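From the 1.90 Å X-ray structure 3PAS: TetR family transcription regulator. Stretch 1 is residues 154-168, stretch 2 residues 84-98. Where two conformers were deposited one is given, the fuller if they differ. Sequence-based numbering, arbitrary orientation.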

ATOM      1  N   PHE B 154       6.012   8.701   1.383  1.00 17.01           N
ATOM      2  CA  PHE B 154       5.840   9.641   0.297  1.00 19.63           C
ATOM      3  C   PHE B 154       6.916   9.595  -0.800  1.00 22.01           C
ATOM      4  O   PHE B 154       6.686  10.141  -1.860  1.00 22.74           O
ATOM      5  CB  PHE B 154       5.707  11.087   0.809  1.00 20.40           C
ATOM      6  CG  PHE B 154       4.393  11.335   1.508  1.00 20.80           C
ATOM      7  CD1 PHE B 154       3.259  11.562   0.776  1.00 17.75           C
ATOM      8  CD2 PHE B 154       4.280  11.218   2.896  1.00 20.31           C
ATOM      9  CE1 PHE B 154       2.015  11.736   1.384  1.00 19.89           C
ATOM     10  CE2 PHE B 154       3.023  11.363   3.536  1.00 22.33           C
ATOM     11  CZ  PHE B 154       1.884  11.643   2.785  1.00 23.45           C
HETATM   12  N   MSE B 155       8.067   9.003  -0.521  1.00 20.21           N
HETATM   13  CA  MSE B 155       9.190   8.945  -1.495  1.00 23.72           C
HETATM   14  C   MSE B 155       9.508   7.530  -2.036  1.00 24.72           C
HETATM   15  O   MSE B 155       9.997   7.407  -3.150  1.00 26.00           O
HETATM   16  CB  MSE B 155      10.446   9.603  -0.938  1.00 21.82           C
HETATM   17  CG  MSE B 155      11.706   9.670  -1.853  1.00 27.76           C
HETATM   18 SE   MSE B 155      11.479  10.399  -3.618  0.75 26.19          SE
HETATM   19  CE  MSE B 155      11.360  12.301  -3.082  1.00 19.92           C
ATOM     20  N   PHE B 156       9.236   6.474  -1.291  1.00 25.93           N
ATOM     21  CA  PHE B 156       9.537   5.111  -1.797  1.00 25.10           C
ATOM     22  C   PHE B 156       8.310   4.273  -2.085  1.00 24.58           C
ATOM     23  O   PHE B 156       8.158   3.681  -3.169  1.00 24.29           O
ATOM     24  CB  PHE B 156      10.496   4.450  -0.825  1.00 28.40           C
ATOM     25  CG  PHE B 156      11.769   5.216  -0.685  1.00 36.68           C
ATOM     26  CD1 PHE B 156      12.775   5.081  -1.629  1.00 44.35           C
ATOM     27  CD2 PHE B 156      11.934   6.145   0.339  1.00 48.37           C
ATOM     28  CE1 PHE B 156      13.935   5.824  -1.520  1.00 42.97           C
ATOM     29  CE2 PHE B 156      13.102   6.875   0.452  1.00 45.14           C
ATOM     30  CZ  PHE B 156      14.099   6.708  -0.485  1.00 48.22           C
ATOM     31  N   ARG B 157       7.366   4.281  -1.155  1.00 21.63           N
ATOM     32  CA  ARG B 157       6.181   3.479  -1.330  1.00 24.95           C
ATOM     33  C   ARG B 157       5.392   3.828  -2.563  1.00 22.79           C
ATOM     34  O   ARG B 157       4.809   2.946  -3.158  1.00 24.25           O
ATOM     35  CB  ARG B 157       5.265   3.615  -0.105  1.00 28.54           C
ATOM     36  CG  ARG B 157       4.079   2.708  -0.095  1.00 28.03           C
ATOM     37  CD  ARG B 157       4.583   1.295   0.047  1.00 34.06           C
ATOM     38  NE  ARG B 157       3.509   0.355   0.258  1.00 42.09           N
ATOM     39  CZ  ARG B 157       3.693  -0.955   0.330  1.00 46.53           C
ATOM     40  NH1 ARG B 157       4.914  -1.478   0.192  1.00 44.11           N
ATOM     41  NH2 ARG B 157       2.653  -1.737   0.520  1.00 41.99           N
ATOM     42  N   PRO B 158       5.371   5.108  -2.977  1.00 19.19           N
ATOM     43  CA  PRO B 158       4.528   5.333  -4.168  1.00 19.69           C
ATOM     44  C   PRO B 158       5.023   4.646  -5.453  1.00 15.85           C
ATOM     45  O   PRO B 158       4.211   4.434  -6.365  1.00 19.88           O
ATOM     46  CB  PRO B 158       4.513   6.869  -4.329  1.00 19.70           C
ATOM     47  CG  PRO B 158       4.772   7.367  -2.921  1.00 23.67           C
ATOM     48  CD  PRO B 158       5.753   6.361  -2.325  1.00 21.07           C
ATOM     49  N   ILE B 159       6.311   4.337  -5.540  1.00 19.36           N
ATOM     50  CA  ILE B 159       6.880   3.599  -6.684  1.00 18.29           C
ATOM     51  C   ILE B 159       6.207   2.198  -6.775  1.00 20.02           C
ATOM     52  O   ILE B 159       5.670   1.842  -7.804  1.00 18.77           O
ATOM     53  CB  ILE B 159       8.406   3.458  -6.634  1.00 17.27           C
ATOM     54  CG1 ILE B 159       9.062   4.862  -6.569  1.00 20.01           C
ATOM     55  CG2 ILE B 159       8.912   2.644  -7.902  1.00 17.35           C
ATOM     56  CD1 ILE B 159      10.558   4.898  -6.369  1.00 17.07           C
ATOM     57  N   TYR B 160       6.186   1.464  -5.682  1.00 22.95           N
ATOM     58  CA  TYR B 160       5.466   0.184  -5.607  1.00 23.21           C
ATOM     59  C   TYR B 160       3.994   0.290  -6.046  1.00 21.92           C
ATOM     60  O   TYR B 160       3.524  -0.441  -6.922  1.00 22.24           O
ATOM     61  CB  TYR B 160       5.543  -0.344  -4.170  1.00 27.22           C
ATOM     62  CG  TYR B 160       4.944  -1.727  -3.982  1.00 30.78           C
ATOM     63  CD1 TYR B 160       5.708  -2.873  -4.131  1.00 34.77           C
ATOM     64  CD2 TYR B 160       3.599  -1.877  -3.601  1.00 34.56           C
ATOM     65  CE1 TYR B 160       5.134  -4.162  -3.939  1.00 41.15           C
ATOM     66  CE2 TYR B 160       3.029  -3.131  -3.399  1.00 40.65           C
ATOM     67  CZ  TYR B 160       3.791  -4.263  -3.580  1.00 41.73           C
ATOM     68  OH  TYR B 160       3.201  -5.489  -3.387  1.00 56.17           O
ATOM     69  N   HIS B 161       3.284   1.251  -5.484  1.00 22.73           N
ATOM     70  CA  HIS B 161       1.855   1.447  -5.783  1.00 22.22           C
ATOM     71  C   HIS B 161       1.624   1.794  -7.247  1.00 22.97           C
ATOM     72  O   HIS B 161       0.767   1.217  -7.875  1.00 21.23           O
ATOM     73  CB  HIS B 161       1.306   2.511  -4.835  1.00 26.61           C
ATOM     74  CG  HIS B 161      -0.158   2.781  -4.976  1.00 29.41           C
ATOM     75  ND1 HIS B 161      -1.132   1.898  -4.545  1.00 33.57           N
ATOM     76  CD2 HIS B 161      -0.814   3.856  -5.487  1.00 29.69           C
ATOM     77  CE1 HIS B 161      -2.328   2.419  -4.796  1.00 41.31           C
ATOM     78  NE2 HIS B 161      -2.165   3.610  -5.361  1.00 28.44           N
ATOM     79  N   LEU B 162       2.434   2.702  -7.796  1.00 21.07           N
ATOM     80  CA  LEU B 162       2.287   3.134  -9.190  1.00 21.69           C
ATOM     81  C   LEU B 162       2.733   2.055 -10.172  1.00 20.31           C
ATOM     82  O   LEU B 162       2.105   1.884 -11.237  1.00 22.06           O
ATOM     83  CB  LEU B 162       3.024   4.434  -9.431  1.00 17.48           C
ATOM     84  CG  LEU B 162       2.327   5.666  -8.799  1.00 19.62           C
ATOM     85  CD1 LEU B 162       3.255   6.950  -8.844  1.00 18.63           C
ATOM     86  CD2 LEU B 162       1.032   5.941  -9.498  1.00 18.35           C
ATOM     87  N   VAL B 163       3.802   1.324  -9.843  1.00 19.94           N
ATOM     88  CA  VAL B 163       4.188   0.166 -10.687  1.00 21.48           C
ATOM     89  C   VAL B 163       3.007  -0.826 -10.805  1.00 23.08           C
ATOM     90  O   VAL B 163       2.694  -1.351 -11.865  1.00 24.28           O
ATOM     91  CB  VAL B 163       5.440  -0.494 -10.173  1.00 20.39           C
ATOM     92  CG1 VAL B 163       5.591  -1.954 -10.802  1.00 19.12           C
ATOM     93  CG2 VAL B 163       6.675   0.404 -10.507  1.00 17.64           C
ATOM     94  N   GLN B 164       2.369  -1.078  -9.680  1.00 25.42           N
ATOM     95  CA  GLN B 164       1.255  -2.035  -9.616  1.00 28.03           C
ATOM     96  C   GLN B 164       0.096  -1.521 -10.477  1.00 29.67           C
ATOM     97  O   GLN B 164      -0.420  -2.260 -11.325  1.00 31.11           O
ATOM     98  CB  GLN B 164       0.846  -2.254  -8.166  1.00 29.68           C
ATOM     99  CG  GLN B 164      -0.360  -3.191  -7.941  1.00 43.83           C
ATOM    100  CD  GLN B 164      -0.437  -3.717  -6.506  1.00 51.12           C
ATOM    101  OE1 GLN B 164       0.407  -4.515  -6.064  1.00 49.00           O
ATOM    102  NE2 GLN B 164      -1.469  -3.300  -5.790  1.00 60.85           N
ATOM    103  N   ARG B 165      -0.269  -0.247 -10.307  1.00 25.62           N
ATOM    104  CA  ARG B 165      -1.272   0.363 -11.169  1.00 24.84           C
ATOM    105  C   ARG B 165      -0.911   0.267 -12.652  1.00 26.84           C
ATOM    106  O   ARG B 165      -1.779  -0.007 -13.496  1.00 26.54           O
ATOM    107  CB  ARG B 165      -1.573   1.811 -10.745  1.00 23.52           C
ATOM    108  CG  ARG B 165      -2.308   1.919  -9.422  1.00 32.61           C
ATOM    109  CD  ARG B 165      -2.835   3.328  -9.132  1.00 39.59           C
ATOM    110  NE  ARG B 165      -4.062   3.553  -9.884  1.00 49.25           N
ATOM    111  CZ  ARG B 165      -5.219   3.993  -9.399  1.00 50.07           C
ATOM    112  NH1 ARG B 165      -5.372   4.355  -8.121  1.00 48.06           N
ATOM    113  NH2 ARG B 165      -6.230   4.147 -10.240  1.00 56.42           N
ATOM    114  N   CYS B 166       0.348   0.469 -12.995  1.00 26.47           N
ATOM    115  CA  CYS B 166       0.763   0.381 -14.390  0.50 28.00           C
ATOM    116  C   CYS B 166       0.536  -1.003 -14.934  1.00 30.91           C
ATOM    117  O   CYS B 166      -0.029  -1.161 -16.010  1.00 32.14           O
ATOM    118  CB  CYS B 166       2.244   0.711 -14.564  0.50 28.11           C
ATOM    119  SG  CYS B 166       2.568   2.398 -14.325  0.50 20.86           S
ATOM    120  N   LEU B 167       0.974  -2.012 -14.181  1.00 32.61           N
ATOM    121  CA  LEU B 167       0.856  -3.398 -14.648  1.00 34.97           C
ATOM    122  C   LEU B 167      -0.626  -3.886 -14.730  1.00 36.58           C
ATOM    123  O   LEU B 167      -0.919  -4.787 -15.532  1.00 38.90           O
ATOM    124  CB  LEU B 167       1.724  -4.322 -13.814  1.00 32.73           C
ATOM    125  CG  LEU B 167       3.246  -4.136 -14.013  1.00 32.67           C
ATOM    126  CD1 LEU B 167       3.940  -4.815 -12.906  1.00 29.41           C
ATOM    127  CD2 LEU B 167       3.796  -4.646 -15.382  1.00 34.82           C
ATOM    128  N   GLN B 168      -1.524  -3.256 -13.952  1.00 37.14           N
ATOM    129  CA  GLN B 168      -2.964  -3.551 -13.924  0.50 35.97           C
ATOM    130  C   GLN B 168      -3.775  -2.644 -14.869  1.00 35.30           C
ATOM    131  O   GLN B 168      -4.996  -2.686 -14.853  1.00 36.23           O
ATOM    132  CB  GLN B 168      -3.530  -3.350 -12.504  0.50 35.94           C
ATOM    133  CG  GLN B 168      -3.091  -4.352 -11.437  0.50 39.95           C
ATOM    134  CD  GLN B 168      -3.574  -3.955 -10.049  0.50 43.37           C
ATOM    135  OE1 GLN B 168      -3.970  -2.802  -9.816  0.50 43.56           O
ATOM    136  NE2 GLN B 168      -3.546  -4.904  -9.122  0.50 50.55           N
TER
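Stretch 2 (84-98) GLRRQWHTLFRIGLE

The most unusual feature of this contact is a carbonyl left without a partner: the main-chain O of Met155, a selenomethionine in this model, lies 3.3 Å from CZ3 of Trp89, at the edge of the indole and near its plane, and is buried with no hydrogen-bonding partner. It belongs to a wider, pi-type turn at 154-156. The helix is kinked where the N atoms of Pro158 and Ile159 make no bond to the turn before; Ile159 N, the i+4 donor that would reach Met155 O, bonds to Phe156 O instead, at 3.1 Å.

Stretch 2 is helical from Gly84 to Glu98, its backbone bonded regularly from i to i+4. It runs in broadly the same direction as the helix of stretch 1, at a crossing angle of -39°, and the axes approach to 9.3 Å. No hydrogen bond links the two stretches; the contact is built by packing, with 746 Å² buried in total.

Trp89 offers a broad, flat surface. CG1 of Ile159 stands 3.6 Å from the centroid of its six-membered ring, over the face, an aliphatic group suited to a CH-pi contact, and Met155 SE reaches Trp89 CE3 at 4.0 Å. Ile159 CD1 lies 3.5 Å from Trp89 CE3 and 3.9 Å from Leu92 CD1.

One turn on, Phe93 acts as a knob among Ile159, Leu162, Val163 and Cys166. CG2 of Val163 covers one ring face, 3.9 Å from the Phe93 centroid, while Cys166 SG lies at the edge, 4.0 Å from Phe93 CZ. CB of Leu162 approaches Phe93 CE2 at 3.7 Å.

Gly96 suits the next position because it is small: a CB there would lie 2.8 Å from Val163 CG2, a clash. Val163 CG1 comes within 3.4 Å of Gly96 O. Toward the end of the contact, the apolar Leu97 brings CD2 to 3.6 Å from Cys166 CB.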

ATOM      1  N   GLY B  84      19.842  13.083  -7.333  1.00 20.08           N
ATOM      2  CA  GLY B  84      20.140  11.733  -6.942  1.00 18.28           C
ATOM      3  C   GLY B  84      18.849  10.944  -6.690  1.00 19.75           C
ATOM      4  O   GLY B  84      18.707   9.801  -7.100  1.00 17.47           O
ATOM      5  N   LEU B  85      17.903  11.557  -6.008  1.00 18.12           N
ATOM      6  CA  LEU B  85      16.654  10.888  -5.700  1.00 18.20           C
ATOM      7  C   LEU B  85      15.823  10.718  -6.974  1.00 17.67           C
ATOM      8  O   LEU B  85      15.144   9.698  -7.151  1.00 16.30           O
ATOM      9  CB  LEU B  85      15.871  11.667  -4.635  1.00 20.22           C
ATOM     10  CG  LEU B  85      16.481  11.661  -3.221  1.00 20.17           C
ATOM     11  CD1 LEU B  85      15.732  12.682  -2.346  1.00 20.00           C
ATOM     12  CD2 LEU B  85      16.442  10.252  -2.631  1.00 19.05           C
ATOM     13  N   ARG B  86      15.885  11.698  -7.886  1.00 16.89           N
ATOM     14  CA  ARG B  86      15.162  11.616  -9.131  1.00 17.56           C
ATOM     15  C   ARG B  86      15.721  10.465  -9.997  1.00 18.50           C
ATOM     16  O   ARG B  86      14.953   9.664 -10.593  1.00 19.84           O
ATOM     17  CB  ARG B  86      15.239  12.940  -9.897  1.00 17.12           C
ATOM     18  CG  ARG B  86      14.422  12.970 -11.163  1.00 20.43           C
ATOM     19  CD  ARG B  86      14.519  14.336 -11.845  1.00 26.57           C
ATOM     20  NE  ARG B  86      15.795  14.433 -12.502  1.00 30.68           N
ATOM     21  CZ  ARG B  86      16.075  13.879 -13.676  1.00 38.68           C
ATOM     22  NH1 ARG B  86      15.152  13.188 -14.328  1.00 37.55           N
ATOM     23  NH2 ARG B  86      17.298  14.016 -14.203  1.00 33.20           N
ATOM     24  N   ARG B  87      17.055  10.327 -10.055  1.00 18.47           N
ATOM     25  CA  ARG B  87      17.612   9.240 -10.865  1.00 19.46           C
ATOM     26  C   ARG B  87      17.245   7.903 -10.279  1.00 18.11           C
ATOM     27  O   ARG B  87      16.890   6.997 -10.984  1.00 19.26           O
ATOM     28  CB  ARG B  87      19.114   9.319 -10.961  1.00 20.84           C
ATOM     29  CG  ARG B  87      19.571  10.482 -11.736  1.00 24.96           C
ATOM     30  CD  ARG B  87      21.076  10.654 -11.600  1.00 33.68           C
ATOM     31  NE  ARG B  87      21.613  11.444 -12.713  1.00 39.47           N
ATOM     32  CZ  ARG B  87      22.056  10.937 -13.870  1.00 46.18           C
ATOM     33  NH1 ARG B  87      22.056   9.620 -14.120  1.00 41.62           N
ATOM     34  NH2 ARG B  87      22.496  11.771 -14.794  1.00 49.52           N
ATOM     35  N   GLN B  88      17.380   7.766  -8.972  1.00 20.70           N
ATOM     36  CA  GLN B  88      17.064   6.531  -8.225  0.50 17.85           C
ATOM     37  C   GLN B  88      15.609   6.142  -8.454  1.00 18.19           C
ATOM     38  O   GLN B  88      15.275   4.995  -8.587  1.00 18.40           O
ATOM     39  CB  GLN B  88      17.279   6.776  -6.733  0.50 19.07           C
ATOM     40  CG  GLN B  88      16.377   5.952  -5.777  0.50 17.18           C
ATOM     41  CD  GLN B  88      15.739   6.884  -4.775  0.50 22.01           C
ATOM     42  OE1 GLN B  88      14.783   7.638  -5.098  0.50 20.95           O
ATOM     43  NE2 GLN B  88      16.316   6.910  -3.559  0.50 27.88           N
ATOM     44  N   TRP B  89      14.753   7.146  -8.445  1.00 17.03           N
ATOM     45  CA  TRP B  89      13.293   6.948  -8.636  1.00 18.68           C
ATOM     46  C   TRP B  89      12.996   6.348  -9.968  1.00 18.48           C
ATOM     47  O   TRP B  89      12.258   5.359 -10.058  1.00 19.15           O
ATOM     48  CB  TRP B  89      12.542   8.248  -8.451  1.00 18.41           C
ATOM     49  CG  TRP B  89      11.109   8.267  -8.841  1.00 18.42           C
ATOM     50  CD1 TRP B  89      10.599   8.301 -10.097  1.00 20.00           C
ATOM     51  CD2 TRP B  89       9.987   8.269  -7.951  1.00 16.46           C
ATOM     52  NE1 TRP B  89       9.233   8.293 -10.049  1.00 19.13           N
ATOM     53  CE2 TRP B  89       8.836   8.298  -8.739  1.00 19.06           C
ATOM     54  CE3 TRP B  89       9.859   8.274  -6.554  1.00 22.33           C
ATOM     55  CZ2 TRP B  89       7.541   8.338  -8.192  1.00 20.74           C
ATOM     56  CZ3 TRP B  89       8.618   8.316  -6.016  1.00 17.06           C
ATOM     57  CH2 TRP B  89       7.437   8.346  -6.853  1.00 20.46           C
ATOM     58  N   HIS B  90      13.567   6.930 -11.008  1.00 19.86           N
ATOM     59  CA  HIS B  90      13.417   6.398 -12.359  1.00 20.55           C
ATOM     60  C   HIS B  90      13.961   4.977 -12.441  1.00 21.18           C
ATOM     61  O   HIS B  90      13.340   4.131 -13.071  1.00 17.10           O
ATOM     62  CB  HIS B  90      14.083   7.288 -13.439  1.00 25.54           C
ATOM     63  CG  HIS B  90      13.236   8.445 -13.892  1.00 23.04           C
ATOM     64  ND1 HIS B  90      12.419   8.394 -15.010  1.00 21.53           N
ATOM     65  CD2 HIS B  90      13.106   9.688 -13.386  1.00 23.84           C
ATOM     66  CE1 HIS B  90      11.826   9.568 -15.161  1.00 19.92           C
ATOM     67  NE2 HIS B  90      12.214  10.364 -14.173  1.00 20.84           N
ATOM     68  N   THR B  91      15.128   4.698 -11.844  1.00 19.08           N
ATOM     69  CA  THR B  91      15.707   3.325 -11.923  1.00 18.40           C
ATOM     70  C   THR B  91      14.809   2.278 -11.189  1.00 18.90           C
ATOM     71  O   THR B  91      14.491   1.219 -11.729  1.00 19.91           O
ATOM     72  CB  THR B  91      17.121   3.312 -11.340  1.00 19.36           C
ATOM     73  OG1 THR B  91      17.917   4.167 -12.160  1.00 19.49           O
ATOM     74  CG2 THR B  91      17.659   1.901 -11.341  1.00 23.61           C
ATOM     75  N   LEU B  92      14.319   2.648 -10.018  1.00 21.10           N
ATOM     76  CA  LEU B  92      13.429   1.774  -9.236  1.00 19.67           C
ATOM     77  C   LEU B  92      12.084   1.521  -9.953  1.00 18.97           C
ATOM     78  O   LEU B  92      11.566   0.402  -9.974  1.00 17.85           O
ATOM     79  CB  LEU B  92      13.162   2.347  -7.881  1.00 17.49           C
ATOM     80  CG  LEU B  92      14.251   2.238  -6.795  1.00 27.17           C
ATOM     81  CD1 LEU B  92      13.913   3.149  -5.598  1.00 23.99           C
ATOM     82  CD2 LEU B  92      14.548   0.850  -6.362  1.00 23.11           C
ATOM     83  N   PHE B  93      11.551   2.554 -10.556  1.00 19.31           N
ATOM     84  CA  PHE B  93      10.279   2.438 -11.246  1.00 19.89           C
ATOM     85  C   PHE B  93      10.474   1.480 -12.429  1.00 20.11           C
ATOM     86  O   PHE B  93       9.634   0.607 -12.650  1.00 19.81           O
ATOM     87  CB  PHE B  93       9.799   3.816 -11.679  1.00 16.00           C
ATOM     88  CG  PHE B  93       8.307   3.906 -11.858  1.00 23.33           C
ATOM     89  CD1 PHE B  93       7.684   3.200 -12.856  1.00 19.99           C
ATOM     90  CD2 PHE B  93       7.544   4.764 -11.081  1.00 19.79           C
ATOM     91  CE1 PHE B  93       6.335   3.298 -13.051  1.00 20.60           C
ATOM     92  CE2 PHE B  93       6.204   4.831 -11.244  1.00 24.27           C
ATOM     93  CZ  PHE B  93       5.585   4.126 -12.255  1.00 23.70           C
ATOM     94  N   ARG B  94      11.598   1.606 -13.155  1.00 20.26           N
ATOM     95  CA  ARG B  94      11.876   0.730 -14.284  1.00 20.42           C
ATOM     96  C   ARG B  94      12.089  -0.707 -13.852  1.00 20.26           C
ATOM     97  O   ARG B  94      11.655  -1.621 -14.534  1.00 20.90           O
ATOM     98  CB  ARG B  94      13.100   1.209 -15.055  1.00 22.45           C
ATOM     99  CG  ARG B  94      12.832   2.474 -15.812  1.00 30.42           C
ATOM    100  CD  ARG B  94      14.085   3.021 -16.516  1.00 37.50           C
ATOM    101  NE  ARG B  94      13.683   4.015 -17.517  1.00 34.63           N
ATOM    102  CZ  ARG B  94      13.991   3.999 -18.813  1.00 42.75           C
ATOM    103  NH1 ARG B  94      14.780   3.064 -19.352  1.00 38.92           N
ATOM    104  NH2 ARG B  94      13.503   4.960 -19.580  1.00 36.36           N
ATOM    105  N   ILE B  95      12.775  -0.910 -12.734  1.00 20.85           N
ATOM    106  CA  ILE B  95      12.956  -2.250 -12.185  1.00 20.49           C
ATOM    107  C   ILE B  95      11.613  -2.882 -11.853  1.00 19.05           C
ATOM    108  O   ILE B  95      11.388  -4.048 -12.194  1.00 22.90           O
ATOM    109  CB  ILE B  95      13.892  -2.278 -10.948  1.00 22.49           C
ATOM    110  CG1 ILE B  95      15.316  -1.852 -11.345  1.00 23.53           C
ATOM    111  CG2 ILE B  95      13.840  -3.673 -10.246  1.00 20.92           C
ATOM    112  CD1 ILE B  95      16.239  -1.492 -10.114  1.00 25.58           C
ATOM    113  N   GLY B  96      10.718  -2.117 -11.223  1.00 19.04           N
ATOM    114  CA  GLY B  96       9.373  -2.607 -10.880  1.00 18.45           C
ATOM    115  C   GLY B  96       8.597  -3.024 -12.122  1.00 21.04           C
ATOM    116  O   GLY B  96       7.897  -4.035 -12.115  1.00 21.48           O
ATOM    117  N   LEU B  97       8.701  -2.226 -13.192  1.00 21.34           N
ATOM    118  CA  LEU B  97       7.986  -2.523 -14.445  1.00 21.66           C
ATOM    119  C   LEU B  97       8.496  -3.790 -15.150  1.00 24.11           C
ATOM    120  O   LEU B  97       7.695  -4.563 -15.676  1.00 23.78           O
ATOM    121  CB  LEU B  97       8.032  -1.347 -15.426  1.00 21.96           C
ATOM    122  CG  LEU B  97       7.229  -0.108 -15.003  1.00 27.23           C
ATOM    123  CD1 LEU B  97       7.526   1.049 -16.015  1.00 28.20           C
ATOM    124  CD2 LEU B  97       5.703  -0.367 -14.863  1.00 24.20           C
ATOM    125  N   GLU B  98       9.800  -4.014 -15.105  1.00 22.10           N
ATOM    126  CA  GLU B  98      10.404  -5.150 -15.786  0.50 23.54           C
ATOM    127  C   GLU B  98      10.449  -6.415 -14.940  1.00 22.70           C
ATOM    128  O   GLU B  98      10.279  -7.523 -15.474  1.00 22.90           O
ATOM    129  CB  GLU B  98      11.807  -4.779 -16.276  0.50 24.43           C
ATOM    130  CG  GLU B  98      11.815  -3.592 -17.260  0.50 33.89           C
ATOM    131  CD  GLU B  98      11.335  -3.950 -18.677  0.50 41.60           C
ATOM    132  OE1 GLU B  98      12.042  -4.721 -19.369  0.50 47.31           O
ATOM    133  OE2 GLU B  98      10.277  -3.426 -19.116  0.50 49.80           O
TER